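Local structure of salmonella typhimurium DB7155 bacteriophage DET7 tailspike (Bacteriophage, 2V5I) at residues A[108-113]-A[117-122]; A[134-139]-A[285-290]; A[209-214]-A[305-310]; A[269-274]-A[313-318]; A[488-493]-A[499-504]. The protein binds the host cell-surface receptor of phage Det7 and probably hydrolyses the O-antigen of Salmonella as a trimeric tailspike with a beta-helix body. One frame throughout, in Å; residues are numbered along the deposited sequence. Where two conformers were deposited one is given.

In the fold
Following the chain from the N terminus, contact 1 closes first, bridging a short helix in the excursion between beta-helix strands 85-92 and 156-161. Contact 2 opens in the same excursion, touching contact 1, and closes only when the chain reaches 285-290, a corner of the beta-helix. Contacts 3 and 4 open within the span of contact 2 and close beyond it, so each crosses it; they also cross each other. Both tie beta-helix loops to the long excursion after strand 290-291 and meet through Asp307, with centres about 9 Å apart. Contact 5 is a later hairpin, entirely separate, with its centre about 52 Å or more from the others.

Contact 1: A[108-113]-A[117-122]; sequences KWITDA and AATLKQ
Ile110 touches Thr119, and Ala113 bonds Ala117, around the short alpha-helix 113-117, in an insertion of the beta-helix that probably corresponds to the dorsal fin of the P22 tailspike. From CB, the Ile110 side chain splits into CG2, anti to the backbone N, and CG1, which lies beside that N (chi1 -55°). The CG1 branch carries on fully extended, and the terminal Ile110 CD1 arrives tip to tip at Thr119 CG2, 4.1 Å away, an apolar touch between two methyls. The same side chain also packs on Leu115 and Val116 of the helix. Thr119 offers only its methyl to the isoleucine. Its hydroxyl is engaged by backbone groups, hydrogen-bonding to Val116 O and to Phe101 N. The backbone link across the contact is the helical bond Ala117 N to Ala113 O, 2.9 Å and nearly straight at 167°. Asp112 is the N-cap, with OD2 taking up the amide of Leu115, while Ala117 packs on Leu141 and Leu144 of helix 141-144. A type I turn from Ala117 to Leu120 then leads the chain out to strand 121-122. Beside the helical bond, Ala117 CB lies 3.4 Å from Ala113 O.

Contact 2: A[134-139]-A[285-290]; sequences DWVKFP and PVWDGF
Lys137 leaves the helix with CG swung opposite the main-chain N, then folds at chi2 (66°) and chi3 (59°), and this double bend lays its end over the indole of Trp287. The contact joins helix 132-137, part of an insertion that probably corresponds to the dorsal fin of the P22 tailspike, to a corner of the parallel beta-helix between strands 280-283 and 290-291. Lys137 CE sits over the face of the Trp287 five-membered ring, 3.5 Å from its centroid, in a CH-pi contact. The ammonium Lys137 NZ follows over the same face in a cation-pi interaction, 4.1 Å from the centroid of the Trp287 five-membered ring and 16° off its normal. Lys137 NZ also donates to the main-chain carbonyl Val286 O at 2.8 Å, so the ammonium has a carbonyl and an aromatic face as partners, which probably helps to stabilise its charge. Nearer the backbone, Lys137 CG packs against Val286 CG1 at 3.7 Å, the two side chains sliding past each other in opposite directions. Val136 CG1 adds an oblique apolar touch to Trp287 CH2, 4.2 Å away. The corner itself is held by backbone bonds from Trp287 to Glu255 and Gly334 in the coils before and after it. At the indole edge a water lies in the ring plane, 2.9 Å from Trp287 NE1 and 2.8 Å from Asp134 OD1.

Contact 3: A[209-214]-A[305-310]; sequences GDWGLG and PGDLPV
The indole edge of Trp211 meets the carboxylate of Asp307, and this is the tighter half of a small contact burying 82 Å² in all. Trp211 CH2 lies 3.7 Å from Asp307 OD2, which is in the plane of the indole, while the two flat groups are turned 87° against each other. The carboxylate is firmly fixed: Asp307 OD1 takes the amide Leu308 N at 2.7 Å on its anti lone pair and also bonds Tyr273 OH, while OD2 bonds Thr269 OG1. On its own side the indole engages Arg234 in a cation-pi interaction. The looser half is at the solvent-exposed Gly306, whose O stands near the ring plane at the indole edge, 4.1 Å from Trp211 CZ2, a loose touch. Here a loop between beta-helix strands 202-205 and 216-218 meets the excursion after strand 290-291, which is consistent with the ventral fin that lies along the beta-helix in the P22 tailspike.

Contact 4: A[269-274]-A[313-318]; sequences TARNYN and YPFHQL
Thr269 OG1 is held by three groups: Arg271, whose CD packs on Leu318, reaches Thr269 OG1 with its backbone N at 3.2 Å in an ST turn and with NH1 at 3.1 Å, nearly in the guanidinium plane, and Asp307 OD2 is the third partner. Arg271 NE forms a salt bridge with Asp295 OD1, a second polar hold on the guanidinium. The aliphatic part of the arginine does the packing, its extended chain crossing the leucine at about a right angle. Leu318 CD1 touches both neighbours, 3.6 Å from Arg271 CD and 3.7 Å from Tyr273 OH. Leu318 CD2 comes to 3.5 Å from Tyr273 OH, whose hydrogen-bond partner is Asp307. Phe315 CE1, in the type II turn from Pro314 to Gln317, approaches Arg271 NH2 obliquely, at a long 4.5 Å. Segment 269-274 is the link from strand 268-269 to strand 276-278, bonded through Tyr273 to Asn235 and Gly237 of the preceding coil; 313-318 brings the long excursion back toward strand 323-330.

Contact 5: A[488-493]-A[499-504]; sequences ELTALS and AVSLKV
Strands 485-493 and 501-504 form an antiparallel beta-hairpin, their local axes at 174°, with a classic beta bulge where Ala499 and Val500 both face Ala491. Backbone bonds come first: Leu489 N to Leu502 O 3.0 Å, Leu502 N to Leu489 O 2.9 Å, Ala491 N to Val500 O 2.9 Å and Val500 N to Ala491 O 3.1 Å. Leu489, Ala491, Val500 and Leu502 share one face, where Val500 and Leu502 pack on Pro515 of the next strand. Val500 CG2 approaches Ser493 CB at 4.1 Å. Other chains build this hairpin into the trimer: Leu489 packs on Leu472 of a second subunit, and Lys503 NZ forms a salt bridge with Asp528 of a third. On the other, polar face Glu488 CG lies between the backbone N and the carbonyl carbon (chi1 54°) and the chain runs on extended, bringing OE1 to Ser501. Glu488 OE2 bonds His475, while Ser501 OG donates to the anti side of Glu488 OE1 at a short 2.5 Å, 18° out of the carboxylate plane.

Contact 1: A[108-113]-A[117-122]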
# COMPACT_ATOMS: atom_id res chain seq x y z
N LYS A 108 -5.43 -2.51 28.05
CA LYS A 108 -4.92 -3.87 27.90
C LYS A 108 -6.01 -4.92 28.01
O LYS A 108 -6.96 -4.78 28.78
CB LYS A 108 -3.85 -4.19 28.96
CG LYS A 108 -2.72 -3.18 29.08
CD LYS A 108 -2.14 -2.79 27.75
CE LYS A 108 -1.03 -1.74 27.86
NZ LYS A 108 -0.10 -1.81 26.66
N TRP A 109 -5.82 -6.02 27.32
CA TRP A 109 -6.76 -7.15 27.39
C TRP A 109 -6.79 -7.69 28.81
O TRP A 109 -5.74 -7.84 29.47
CB TRP A 109 -6.31 -8.26 26.43
CG TRP A 109 -6.58 -8.01 24.98
CD1 TRP A 109 -5.67 -7.79 23.98
CD2 TRP A 109 -7.85 -8.08 24.36
NE1 TRP A 109 -6.33 -7.62 22.78
CE2 TRP A 109 -7.67 -7.79 22.98
CE3 TRP A 109 -9.14 -8.26 24.84
CZ2 TRP A 109 -8.74 -7.76 22.06
CZ3 TRP A 109 -10.21 -8.28 23.96
CH2 TRP A 109 -9.99 -7.99 22.56
N ILE A 110 -7.99 -8.04 29.25
CA ILE A 110 -8.21 -8.87 30.47
C ILE A 110 -8.56 -10.25 30.00
O ILE A 110 -9.56 -10.44 29.30
CB ILE A 110 -9.35 -8.29 31.32
CG1 ILE A 110 -9.07 -6.83 31.67
CG2 ILE A 110 -9.56 -9.11 32.58
CD1 ILE A 110 -10.21 -6.09 32.43
N THR A 111 -7.75 -11.23 30.42
CA THR A 111 -7.96 -12.60 29.94
C THR A 111 -8.38 -13.60 31.02
O THR A 111 -8.91 -14.67 30.69
CB THR A 111 -6.70 -13.14 29.23
OG1 THR A 111 -5.61 -13.14 30.16
CG2 THR A 111 -6.36 -12.25 28.02
N ASP A 112 -8.19 -13.23 32.28
CA ASP A 112 -8.53 -14.11 33.40
C ASP A 112 -10.04 -14.10 33.64
O ASP A 112 -10.63 -13.03 33.82
CB ASP A 112 -7.82 -13.66 34.65
CG ASP A 112 -8.21 -14.48 35.86
OD1 ASP A 112 -7.63 -15.59 36.02
OD2 ASP A 112 -9.10 -14.04 36.63
N ALA A 113 -10.64 -15.28 33.64
CA ALA A 113 -12.12 -15.43 33.74
C ALA A 113 -12.71 -14.68 34.92
O ALA A 113 -13.72 -14.01 34.76
CB ALA A 113 -12.50 -16.88 33.84
N ALA A 117 -15.31 -11.65 34.58
CA ALA A 117 -16.59 -11.71 35.29
C ALA A 117 -16.85 -10.51 36.15
O ALA A 117 -18.01 -10.04 36.25
CB ALA A 117 -16.67 -12.99 36.12
N ALA A 118 -15.81 -9.97 36.78
CA ALA A 118 -15.96 -8.80 37.63
C ALA A 118 -16.25 -7.49 36.87
O ALA A 118 -16.60 -6.47 37.48
CB ALA A 118 -14.73 -8.62 38.49
N THR A 119 -16.05 -7.49 35.54
CA THR A 119 -16.37 -6.31 34.72
C THR A 119 -17.87 -6.22 34.39
O THR A 119 -18.32 -5.21 33.82
CB THR A 119 -15.60 -6.32 33.36
OG1 THR A 119 -16.08 -7.36 32.51
CG2 THR A 119 -14.10 -6.41 33.59
N LEU A 120 -18.62 -7.21 34.79
CA LEU A 120 -20.05 -7.33 34.43
C LEU A 120 -20.78 -6.09 34.94
O LEU A 120 -20.67 -5.70 36.11
CB LEU A 120 -20.68 -8.60 35.00
CG LEU A 120 -22.09 -8.93 34.50
CD1 LEU A 120 -22.04 -9.44 33.06
CD2 LEU A 120 -22.74 -9.97 35.40
N LYS A 121 -21.49 -5.43 34.03
CA LYS A 121 -22.30 -4.25 34.34
C LYS A 121 -23.43 -4.10 33.33
O LYS A 121 -23.38 -4.71 32.25
CB LYS A 121 -21.43 -2.98 34.37
CG LYS A 121 -20.84 -2.59 33.00
CD LYS A 121 -20.08 -1.25 33.01
CE LYS A 121 -19.37 -1.05 31.64
NZ LYS A 121 -18.90 0.36 31.35
N GLN A 122 -24.42 -3.26 33.64
CA GLN A 122 -25.49 -2.95 32.68
C GLN A 122 -25.09 -1.71 31.87
O GLN A 122 -24.72 -0.66 32.43
CB GLN A 122 -26.85 -2.76 33.39
CG GLN A 122 -27.42 -4.05 33.93
CD GLN A 122 -28.75 -3.89 34.69
OE1 GLN A 122 -28.94 -2.91 35.43
NE2 GLN A 122 -29.68 -4.79 34.42

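Contact 2: A[134-139]-A[285-290]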
# COMPACT_ATOMS: atom_id res chain seq x y z
N ASP A 134 -17.49 -16.90 24.36
CA ASP A 134 -16.73 -16.35 25.48
C ASP A 134 -16.38 -17.48 26.47
O ASP A 134 -15.44 -17.36 27.22
CB ASP A 134 -17.52 -15.26 26.13
CG ASP A 134 -17.72 -14.09 25.19
OD1 ASP A 134 -16.66 -13.53 24.80
OD2 ASP A 134 -18.87 -13.89 24.76
N TRP A 135 -17.20 -18.53 26.49
CA TRP A 135 -16.93 -19.68 27.36
C TRP A 135 -15.63 -20.36 26.94
O TRP A 135 -14.91 -20.90 27.78
CB TRP A 135 -18.06 -20.69 27.33
CG TRP A 135 -19.45 -20.16 27.49
CD1 TRP A 135 -20.58 -20.79 27.11
CD2 TRP A 135 -19.88 -18.90 28.06
NE1 TRP A 135 -21.67 -20.03 27.39
CE2 TRP A 135 -21.27 -18.86 27.97
CE3 TRP A 135 -19.21 -17.82 28.63
CZ2 TRP A 135 -22.03 -17.76 28.41
CZ3 TRP A 135 -19.95 -16.73 29.05
CH2 TRP A 135 -21.32 -16.72 28.94
N VAL A 136 -15.30 -20.31 25.64
CA VAL A 136 -14.04 -20.85 25.11
C VAL A 136 -12.89 -19.85 25.22
O VAL A 136 -11.77 -20.16 25.62
CB VAL A 136 -14.24 -21.22 23.60
CG1 VAL A 136 -12.93 -21.61 22.95
CG2 VAL A 136 -15.24 -22.32 23.42
N LYS A 137 -13.18 -18.58 24.91
CA LYS A 137 -12.18 -17.54 24.98
C LYS A 137 -11.67 -17.26 26.38
O LYS A 137 -10.49 -16.95 26.57
CB LYS A 137 -12.76 -16.28 24.30
CG LYS A 137 -11.86 -15.13 24.11
CD LYS A 137 -10.69 -15.35 23.16
CE LYS A 137 -11.04 -15.72 21.73
NZ LYS A 137 -9.85 -15.49 20.81
N PHE A 138 -12.55 -17.36 27.39
CA PHE A 138 -12.20 -17.06 28.77
C PHE A 138 -12.61 -18.30 29.60
O PHE A 138 -13.69 -18.36 30.21
CB PHE A 138 -12.94 -15.81 29.28
CG PHE A 138 -12.75 -14.57 28.40
CD1 PHE A 138 -11.55 -13.89 28.36
CD2 PHE A 138 -13.79 -14.13 27.61
CE1 PHE A 138 -11.37 -12.75 27.54
CE2 PHE A 138 -13.61 -12.98 26.79
CZ PHE A 138 -12.41 -12.31 26.77
N PRO A 139 -11.79 -19.37 29.54
CA PRO A 139 -12.21 -20.58 30.26
C PRO A 139 -12.43 -20.35 31.75
O PRO A 139 -11.58 -19.78 32.44
CB PRO A 139 -11.05 -21.55 30.05
CG PRO A 139 -10.21 -20.97 28.97
CD PRO A 139 -10.56 -19.55 28.77
N PRO A 285 -10.20 -6.92 17.91
CA PRO A 285 -11.27 -7.95 17.99
C PRO A 285 -10.91 -9.06 18.98
O PRO A 285 -9.75 -9.37 19.17
CB PRO A 285 -11.32 -8.54 16.58
CG PRO A 285 -9.91 -8.43 16.17
CD PRO A 285 -9.42 -7.09 16.67
N VAL A 286 -11.93 -9.57 19.63
CA VAL A 286 -11.77 -10.70 20.57
C VAL A 286 -11.31 -11.98 19.85
O VAL A 286 -10.49 -12.75 20.39
CB VAL A 286 -13.03 -10.89 21.43
CG1 VAL A 286 -12.91 -12.14 22.29
CG2 VAL A 286 -13.31 -9.68 22.26
N TRP A 287 -11.83 -12.24 18.65
CA TRP A 287 -11.37 -13.34 17.85
C TRP A 287 -10.46 -12.81 16.72
O TRP A 287 -9.32 -12.44 17.03
CB TRP A 287 -12.55 -14.15 17.35
CG TRP A 287 -13.20 -14.91 18.49
CD1 TRP A 287 -13.97 -14.39 19.53
CD2 TRP A 287 -13.11 -16.33 18.75
NE1 TRP A 287 -14.35 -15.41 20.37
CE2 TRP A 287 -13.83 -16.59 19.93
CE3 TRP A 287 -12.46 -17.38 18.11
CZ2 TRP A 287 -13.98 -17.88 20.47
CZ3 TRP A 287 -12.61 -18.69 18.65
CH2 TRP A 287 -13.37 -18.91 19.82
N ASP A 288 -10.91 -12.71 15.48
CA ASP A 288 -10.02 -12.46 14.34
C ASP A 288 -10.23 -11.04 13.81
O ASP A 288 -11.34 -10.50 13.93
CB ASP A 288 -10.28 -13.44 13.20
CG ASP A 288 -9.95 -14.88 13.55
OD1 ASP A 288 -9.56 -15.19 14.71
OD2 ASP A 288 -10.03 -15.68 12.56
N GLY A 289 -9.23 -10.46 13.14
CA GLY A 289 -9.45 -9.19 12.46
C GLY A 289 -10.36 -9.48 11.25
O GLY A 289 -11.45 -8.94 11.11
N PHE A 290 -9.81 -10.27 10.31
CA PHE A 290 -10.59 -10.75 9.16
C PHE A 290 -10.61 -12.29 9.22
O PHE A 290 -9.54 -12.91 9.27
CB PHE A 290 -9.91 -10.32 7.86
CG PHE A 290 -9.92 -8.84 7.61
CD1 PHE A 290 -9.03 -7.99 8.32
CD2 PHE A 290 -10.74 -8.26 6.70
CE1 PHE A 290 -9.06 -6.64 8.10
CE2 PHE A 290 -10.74 -6.85 6.47
CZ PHE A 290 -9.91 -6.08 7.21
O HOH W 1 -16.22 -13.95 22.03

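Contact 3: A[209-214]-A[305-310]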
# COMPACT_ATOMS: atom_id res chain seq x y z
N GLY A 209 -32.93 -18.57 -2.00
CA GLY A 209 -33.02 -17.77 -3.21
C GLY A 209 -31.70 -17.75 -3.94
O GLY A 209 -30.90 -18.68 -3.81
N ASP A 210 -31.50 -16.74 -4.78
CA ASP A 210 -30.27 -16.56 -5.51
C ASP A 210 -29.14 -16.24 -4.50
O ASP A 210 -29.41 -15.67 -3.45
CB ASP A 210 -30.40 -15.41 -6.50
CG ASP A 210 -31.28 -15.78 -7.73
OD1 ASP A 210 -31.62 -16.96 -7.87
OD2 ASP A 210 -31.59 -14.88 -8.54
N TRP A 211 -27.93 -16.62 -4.82
CA TRP A 211 -26.78 -16.21 -3.98
C TRP A 211 -26.79 -14.71 -3.93
O TRP A 211 -27.07 -14.02 -4.93
CB TRP A 211 -25.46 -16.71 -4.58
CG TRP A 211 -25.23 -18.19 -4.34
CD1 TRP A 211 -25.97 -19.23 -4.85
CD2 TRP A 211 -24.24 -18.79 -3.50
NE1 TRP A 211 -25.46 -20.44 -4.41
CE2 TRP A 211 -24.39 -20.18 -3.58
CE3 TRP A 211 -23.21 -18.29 -2.70
CZ2 TRP A 211 -23.58 -21.06 -2.85
CZ3 TRP A 211 -22.39 -19.16 -2.04
CH2 TRP A 211 -22.59 -20.52 -2.07
N GLY A 212 -26.37 -14.16 -2.80
CA GLY A 212 -26.23 -12.69 -2.69
C GLY A 212 -25.18 -12.14 -3.64
O GLY A 212 -24.16 -12.75 -3.85
N LEU A 213 -25.42 -10.95 -4.19
CA LEU A 213 -24.58 -10.33 -5.20
C LEU A 213 -24.73 -8.82 -5.06
O LEU A 213 -25.82 -8.32 -4.82
CB LEU A 213 -25.06 -10.69 -6.61
CG LEU A 213 -24.36 -10.08 -7.84
CD1 LEU A 213 -22.91 -10.43 -7.89
CD2 LEU A 213 -25.09 -10.52 -9.11
N GLY A 214 -23.58 -8.12 -5.09
CA GLY A 214 -23.59 -6.68 -5.13
C GLY A 214 -23.80 -6.02 -3.76
O GLY A 214 -24.06 -4.80 -3.68
N PRO A 305 -23.78 -29.58 1.86
CA PRO A 305 -25.10 -29.43 1.23
C PRO A 305 -25.26 -28.03 0.63
O PRO A 305 -25.05 -27.05 1.33
CB PRO A 305 -26.09 -29.65 2.37
CG PRO A 305 -25.31 -30.17 3.53
CD PRO A 305 -23.82 -29.97 3.28
N GLY A 306 -25.64 -27.98 -0.64
CA GLY A 306 -25.89 -26.72 -1.36
C GLY A 306 -24.62 -26.07 -1.94
O GLY A 306 -24.68 -24.95 -2.51
N ASP A 307 -23.48 -26.72 -1.80
CA ASP A 307 -22.20 -26.13 -2.20
C ASP A 307 -21.37 -27.14 -3.02
O ASP A 307 -21.87 -28.23 -3.39
CB ASP A 307 -21.44 -25.61 -0.98
CG ASP A 307 -20.66 -24.30 -1.26
OD1 ASP A 307 -19.91 -24.30 -2.24
OD2 ASP A 307 -20.74 -23.32 -0.46
N LEU A 308 -20.13 -26.81 -3.32
CA LEU A 308 -19.27 -27.74 -4.08
C LEU A 308 -18.95 -28.97 -3.23
O LEU A 308 -18.60 -28.85 -2.04
CB LEU A 308 -17.98 -27.06 -4.51
CG LEU A 308 -18.17 -25.78 -5.33
CD1 LEU A 308 -16.87 -25.04 -5.58
CD2 LEU A 308 -18.84 -26.05 -6.64
N PRO A 309 -18.99 -30.16 -3.85
CA PRO A 309 -18.74 -31.38 -3.09
C PRO A 309 -17.29 -31.58 -2.63
O PRO A 309 -16.34 -31.09 -3.24
CB PRO A 309 -19.22 -32.48 -4.08
CG PRO A 309 -18.92 -31.94 -5.38
CD PRO A 309 -19.28 -30.46 -5.27
N VAL A 310 -17.12 -32.36 -1.56
CA VAL A 310 -15.78 -32.69 -1.03
C VAL A 310 -14.98 -33.53 -2.05
O VAL A 310 -13.76 -33.42 -2.11
CB VAL A 310 -15.78 -33.34 0.38
CG1 VAL A 310 -16.19 -32.32 1.43
CG2 VAL A 310 -16.65 -34.58 0.43

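Contact 4: A[269-274]-A[313-318]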
# COMPACT_ATOMS: atom_id res chain seq x y z
N THR A 269 -25.62 -24.44 2.73
CA THR A 269 -24.38 -23.72 2.88
C THR A 269 -24.60 -22.25 3.23
O THR A 269 -25.53 -21.62 2.75
CB THR A 269 -23.54 -23.80 1.56
OG1 THR A 269 -22.23 -23.31 1.81
CG2 THR A 269 -24.13 -23.00 0.41
N ALA A 270 -23.67 -21.71 4.04
CA ALA A 270 -23.61 -20.28 4.39
C ALA A 270 -22.32 -19.64 3.87
O ALA A 270 -22.02 -18.48 4.18
CB ALA A 270 -23.65 -20.12 5.90
N ARG A 271 -21.60 -20.36 3.00
CA ARG A 271 -20.31 -19.99 2.53
C ARG A 271 -20.38 -18.82 1.50
O ARG A 271 -21.45 -18.48 1.03
CB ARG A 271 -19.54 -21.17 1.94
CG ARG A 271 -19.30 -22.32 2.95
CD ARG A 271 -18.72 -23.49 2.22
NE ARG A 271 -18.36 -24.59 3.09
CZ ARG A 271 -19.22 -25.49 3.56
NH1 ARG A 271 -20.52 -25.45 3.22
NH2 ARG A 271 -18.78 -26.47 4.37
N ASN A 272 -19.20 -18.28 1.14
CA ASN A 272 -19.15 -17.07 0.32
C ASN A 272 -17.98 -17.22 -0.66
O ASN A 272 -16.95 -17.80 -0.33
CB ASN A 272 -18.91 -15.85 1.18
CG ASN A 272 -19.98 -15.71 2.22
OD1 ASN A 272 -21.02 -15.13 1.96
ND2 ASN A 272 -19.72 -16.29 3.40
N TYR A 273 -18.10 -16.53 -1.80
CA TYR A 273 -17.09 -16.59 -2.85
C TYR A 273 -16.93 -15.19 -3.49
O TYR A 273 -17.91 -14.48 -3.58
CB TYR A 273 -17.56 -17.53 -3.95
CG TYR A 273 -17.59 -19.02 -3.58
CD1 TYR A 273 -18.69 -19.55 -2.96
CD2 TYR A 273 -16.53 -19.82 -3.90
CE1 TYR A 273 -18.73 -20.94 -2.62
CE2 TYR A 273 -16.54 -21.16 -3.57
CZ TYR A 273 -17.67 -21.70 -2.96
OH TYR A 273 -17.65 -23.03 -2.63
N ASN A 274 -15.70 -14.86 -3.90
CA ASN A 274 -15.49 -13.73 -4.82
C ASN A 274 -15.95 -12.42 -4.23
O ASN A 274 -16.54 -11.58 -4.94
CB ASN A 274 -16.24 -14.00 -6.13
CG ASN A 274 -15.69 -15.18 -6.93
OD1 ASN A 274 -14.47 -15.26 -7.23
ND2 ASN A 274 -16.61 -16.08 -7.36
N TYR A 313 -13.45 -30.63 -4.09
CA TYR A 313 -12.52 -29.83 -3.27
C TYR A 313 -12.59 -30.35 -1.85
O TYR A 313 -13.63 -30.17 -1.18
CB TYR A 313 -12.91 -28.36 -3.23
CG TYR A 313 -12.71 -27.68 -4.57
CD1 TYR A 313 -11.43 -27.33 -5.00
CD2 TYR A 313 -13.77 -27.47 -5.40
CE1 TYR A 313 -11.25 -26.73 -6.23
CE2 TYR A 313 -13.59 -26.91 -6.66
CZ TYR A 313 -12.32 -26.54 -7.05
OH TYR A 313 -12.16 -25.96 -8.29
N PRO A 314 -11.49 -30.92 -1.32
CA PRO A 314 -11.43 -31.28 0.09
C PRO A 314 -11.67 -30.10 1.04
O PRO A 314 -11.58 -28.92 0.64
CB PRO A 314 -10.00 -31.79 0.29
CG PRO A 314 -9.53 -32.16 -1.08
CD PRO A 314 -10.23 -31.26 -2.01
N PHE A 315 -12.00 -30.40 2.28
CA PHE A 315 -12.21 -29.36 3.26
C PHE A 315 -10.94 -28.48 3.36
O PHE A 315 -9.81 -28.98 3.30
CB PHE A 315 -12.59 -29.90 4.64
CG PHE A 315 -14.00 -30.46 4.72
CD1 PHE A 315 -15.08 -29.74 4.24
CD2 PHE A 315 -14.23 -31.68 5.31
CE1 PHE A 315 -16.38 -30.22 4.34
CE2 PHE A 315 -15.57 -32.20 5.41
CZ PHE A 315 -16.61 -31.48 4.95
N HIS A 316 -11.20 -27.17 3.38
CA HIS A 316 -10.18 -26.14 3.45
C HIS A 316 -9.54 -25.85 2.07
O HIS A 316 -8.57 -25.10 2.00
CB HIS A 316 -9.14 -26.37 4.55
CG HIS A 316 -9.75 -26.45 5.92
ND1 HIS A 316 -10.47 -25.42 6.48
CD2 HIS A 316 -9.73 -27.44 6.83
CE1 HIS A 316 -10.87 -25.78 7.69
NE2 HIS A 316 -10.43 -27.01 7.93
N GLN A 317 -10.08 -26.44 1.01
CA GLN A 317 -9.53 -26.26 -0.35
C GLN A 317 -10.52 -25.60 -1.35
O GLN A 317 -10.31 -25.69 -2.55
CB GLN A 317 -8.96 -27.59 -0.89
CG GLN A 317 -7.90 -28.14 0.03
CD GLN A 317 -7.07 -29.23 -0.59
OE1 GLN A 317 -6.93 -29.30 -1.80
NE2 GLN A 317 -6.50 -30.08 0.26
N LEU A 318 -11.59 -24.97 -0.88
CA LEU A 318 -12.50 -24.30 -1.81
C LEU A 318 -11.84 -23.14 -2.54
O LEU A 318 -11.01 -22.44 -1.95
CB LEU A 318 -13.76 -23.82 -1.12
CG LEU A 318 -14.75 -24.92 -0.68
CD1 LEU A 318 -15.79 -24.28 0.26
CD2 LEU A 318 -15.42 -25.63 -1.83

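Contact 5: A[488-493]-A[499-504]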
# COMPACT_ATOMS: atom_id res chain seq x y z
N GLU A 488 38.30 -13.99 6.27
CA GLU A 488 38.38 -15.42 6.59
C GLU A 488 37.18 -16.17 6.05
O GLU A 488 36.06 -15.65 5.94
CB GLU A 488 38.51 -15.71 8.05
CG GLU A 488 37.50 -15.13 8.90
CD GLU A 488 37.50 -15.58 10.38
OE1 GLU A 488 38.33 -16.41 10.86
OE2 GLU A 488 36.63 -15.04 11.10
N LEU A 489 37.44 -17.46 5.77
CA LEU A 489 36.45 -18.43 5.39
C LEU A 489 36.50 -19.47 6.51
O LEU A 489 37.57 -20.03 6.79
CB LEU A 489 36.91 -19.10 4.08
CG LEU A 489 35.97 -19.83 3.22
CD1 LEU A 489 34.96 -18.81 2.71
CD2 LEU A 489 36.84 -20.44 2.08
N THR A 490 35.37 -19.66 7.19
CA THR A 490 35.29 -20.55 8.37
C THR A 490 34.27 -21.66 8.23
O THR A 490 33.36 -21.62 7.39
CB THR A 490 34.92 -19.75 9.66
OG1 THR A 490 33.52 -19.47 9.68
CG2 THR A 490 35.71 -18.45 9.81
N ALA A 491 34.45 -22.66 9.11
CA ALA A 491 33.56 -23.84 9.14
C ALA A 491 33.36 -24.24 10.62
O ALA A 491 34.31 -24.24 11.43
CB ALA A 491 34.17 -25.03 8.38
N LEU A 492 32.16 -24.72 10.90
CA LEU A 492 31.77 -25.30 12.19
C LEU A 492 32.42 -26.67 12.48
O LEU A 492 32.48 -27.55 11.62
CB LEU A 492 30.24 -25.54 12.16
CG LEU A 492 29.50 -26.10 13.39
CD1 LEU A 492 29.44 -25.10 14.51
CD2 LEU A 492 28.11 -26.60 12.99
N SER A 493 32.92 -26.82 13.69
CA SER A 493 33.42 -28.15 14.15
C SER A 493 33.16 -28.25 15.66
O SER A 493 33.31 -27.24 16.38
CB SER A 493 34.92 -28.33 13.85
OG SER A 493 35.33 -29.67 14.22
N ALA A 499 35.10 -22.60 14.02
CA ALA A 499 36.17 -23.39 14.62
C ALA A 499 37.42 -23.58 13.73
O ALA A 499 38.56 -23.58 14.23
CB ALA A 499 35.64 -24.73 15.04
N VAL A 500 37.22 -23.72 12.43
CA VAL A 500 38.29 -24.02 11.47
C VAL A 500 38.26 -22.84 10.49
O VAL A 500 37.20 -22.56 9.94
CB VAL A 500 38.05 -25.33 10.71
CG1 VAL A 500 39.23 -25.62 9.76
CG2 VAL A 500 37.86 -26.48 11.68
N SER A 501 39.40 -22.14 10.34
CA SER A 501 39.39 -20.83 9.69
C SER A 501 40.62 -20.61 8.79
O SER A 501 41.76 -20.66 9.31
CB SER A 501 39.41 -19.80 10.85
OG SER A 501 39.70 -18.50 10.39
N LEU A 502 40.39 -20.35 7.51
CA LEU A 502 41.41 -19.89 6.55
C LEU A 502 41.38 -18.36 6.48
O LEU A 502 40.31 -17.77 6.39
CB LEU A 502 41.09 -20.47 5.19
CG LEU A 502 42.18 -20.13 4.19
CD1 LEU A 502 42.40 -21.23 3.26
CD2 LEU A 502 41.85 -18.84 3.49
N LYS A 503 42.55 -17.72 6.70
CA LYS A 503 42.62 -16.26 6.90
C LYS A 503 43.59 -15.60 5.94
O LYS A 503 44.72 -16.07 5.77
CB LYS A 503 43.12 -15.95 8.34
CG LYS A 503 42.47 -16.81 9.47
CD LYS A 503 43.03 -16.54 10.89
CE LYS A 503 42.54 -17.58 11.94
NZ LYS A 503 43.00 -19.00 11.64
N VAL A 504 43.18 -14.49 5.37
CA VAL A 504 43.97 -13.72 4.42
C VAL A 504 44.20 -12.29 5.01
O VAL A 504 43.26 -11.57 5.30
CB VAL A 504 43.22 -13.60 3.06
CG1 VAL A 504 43.98 -12.73 2.10
CG2 VAL A 504 42.99 -15.01 2.43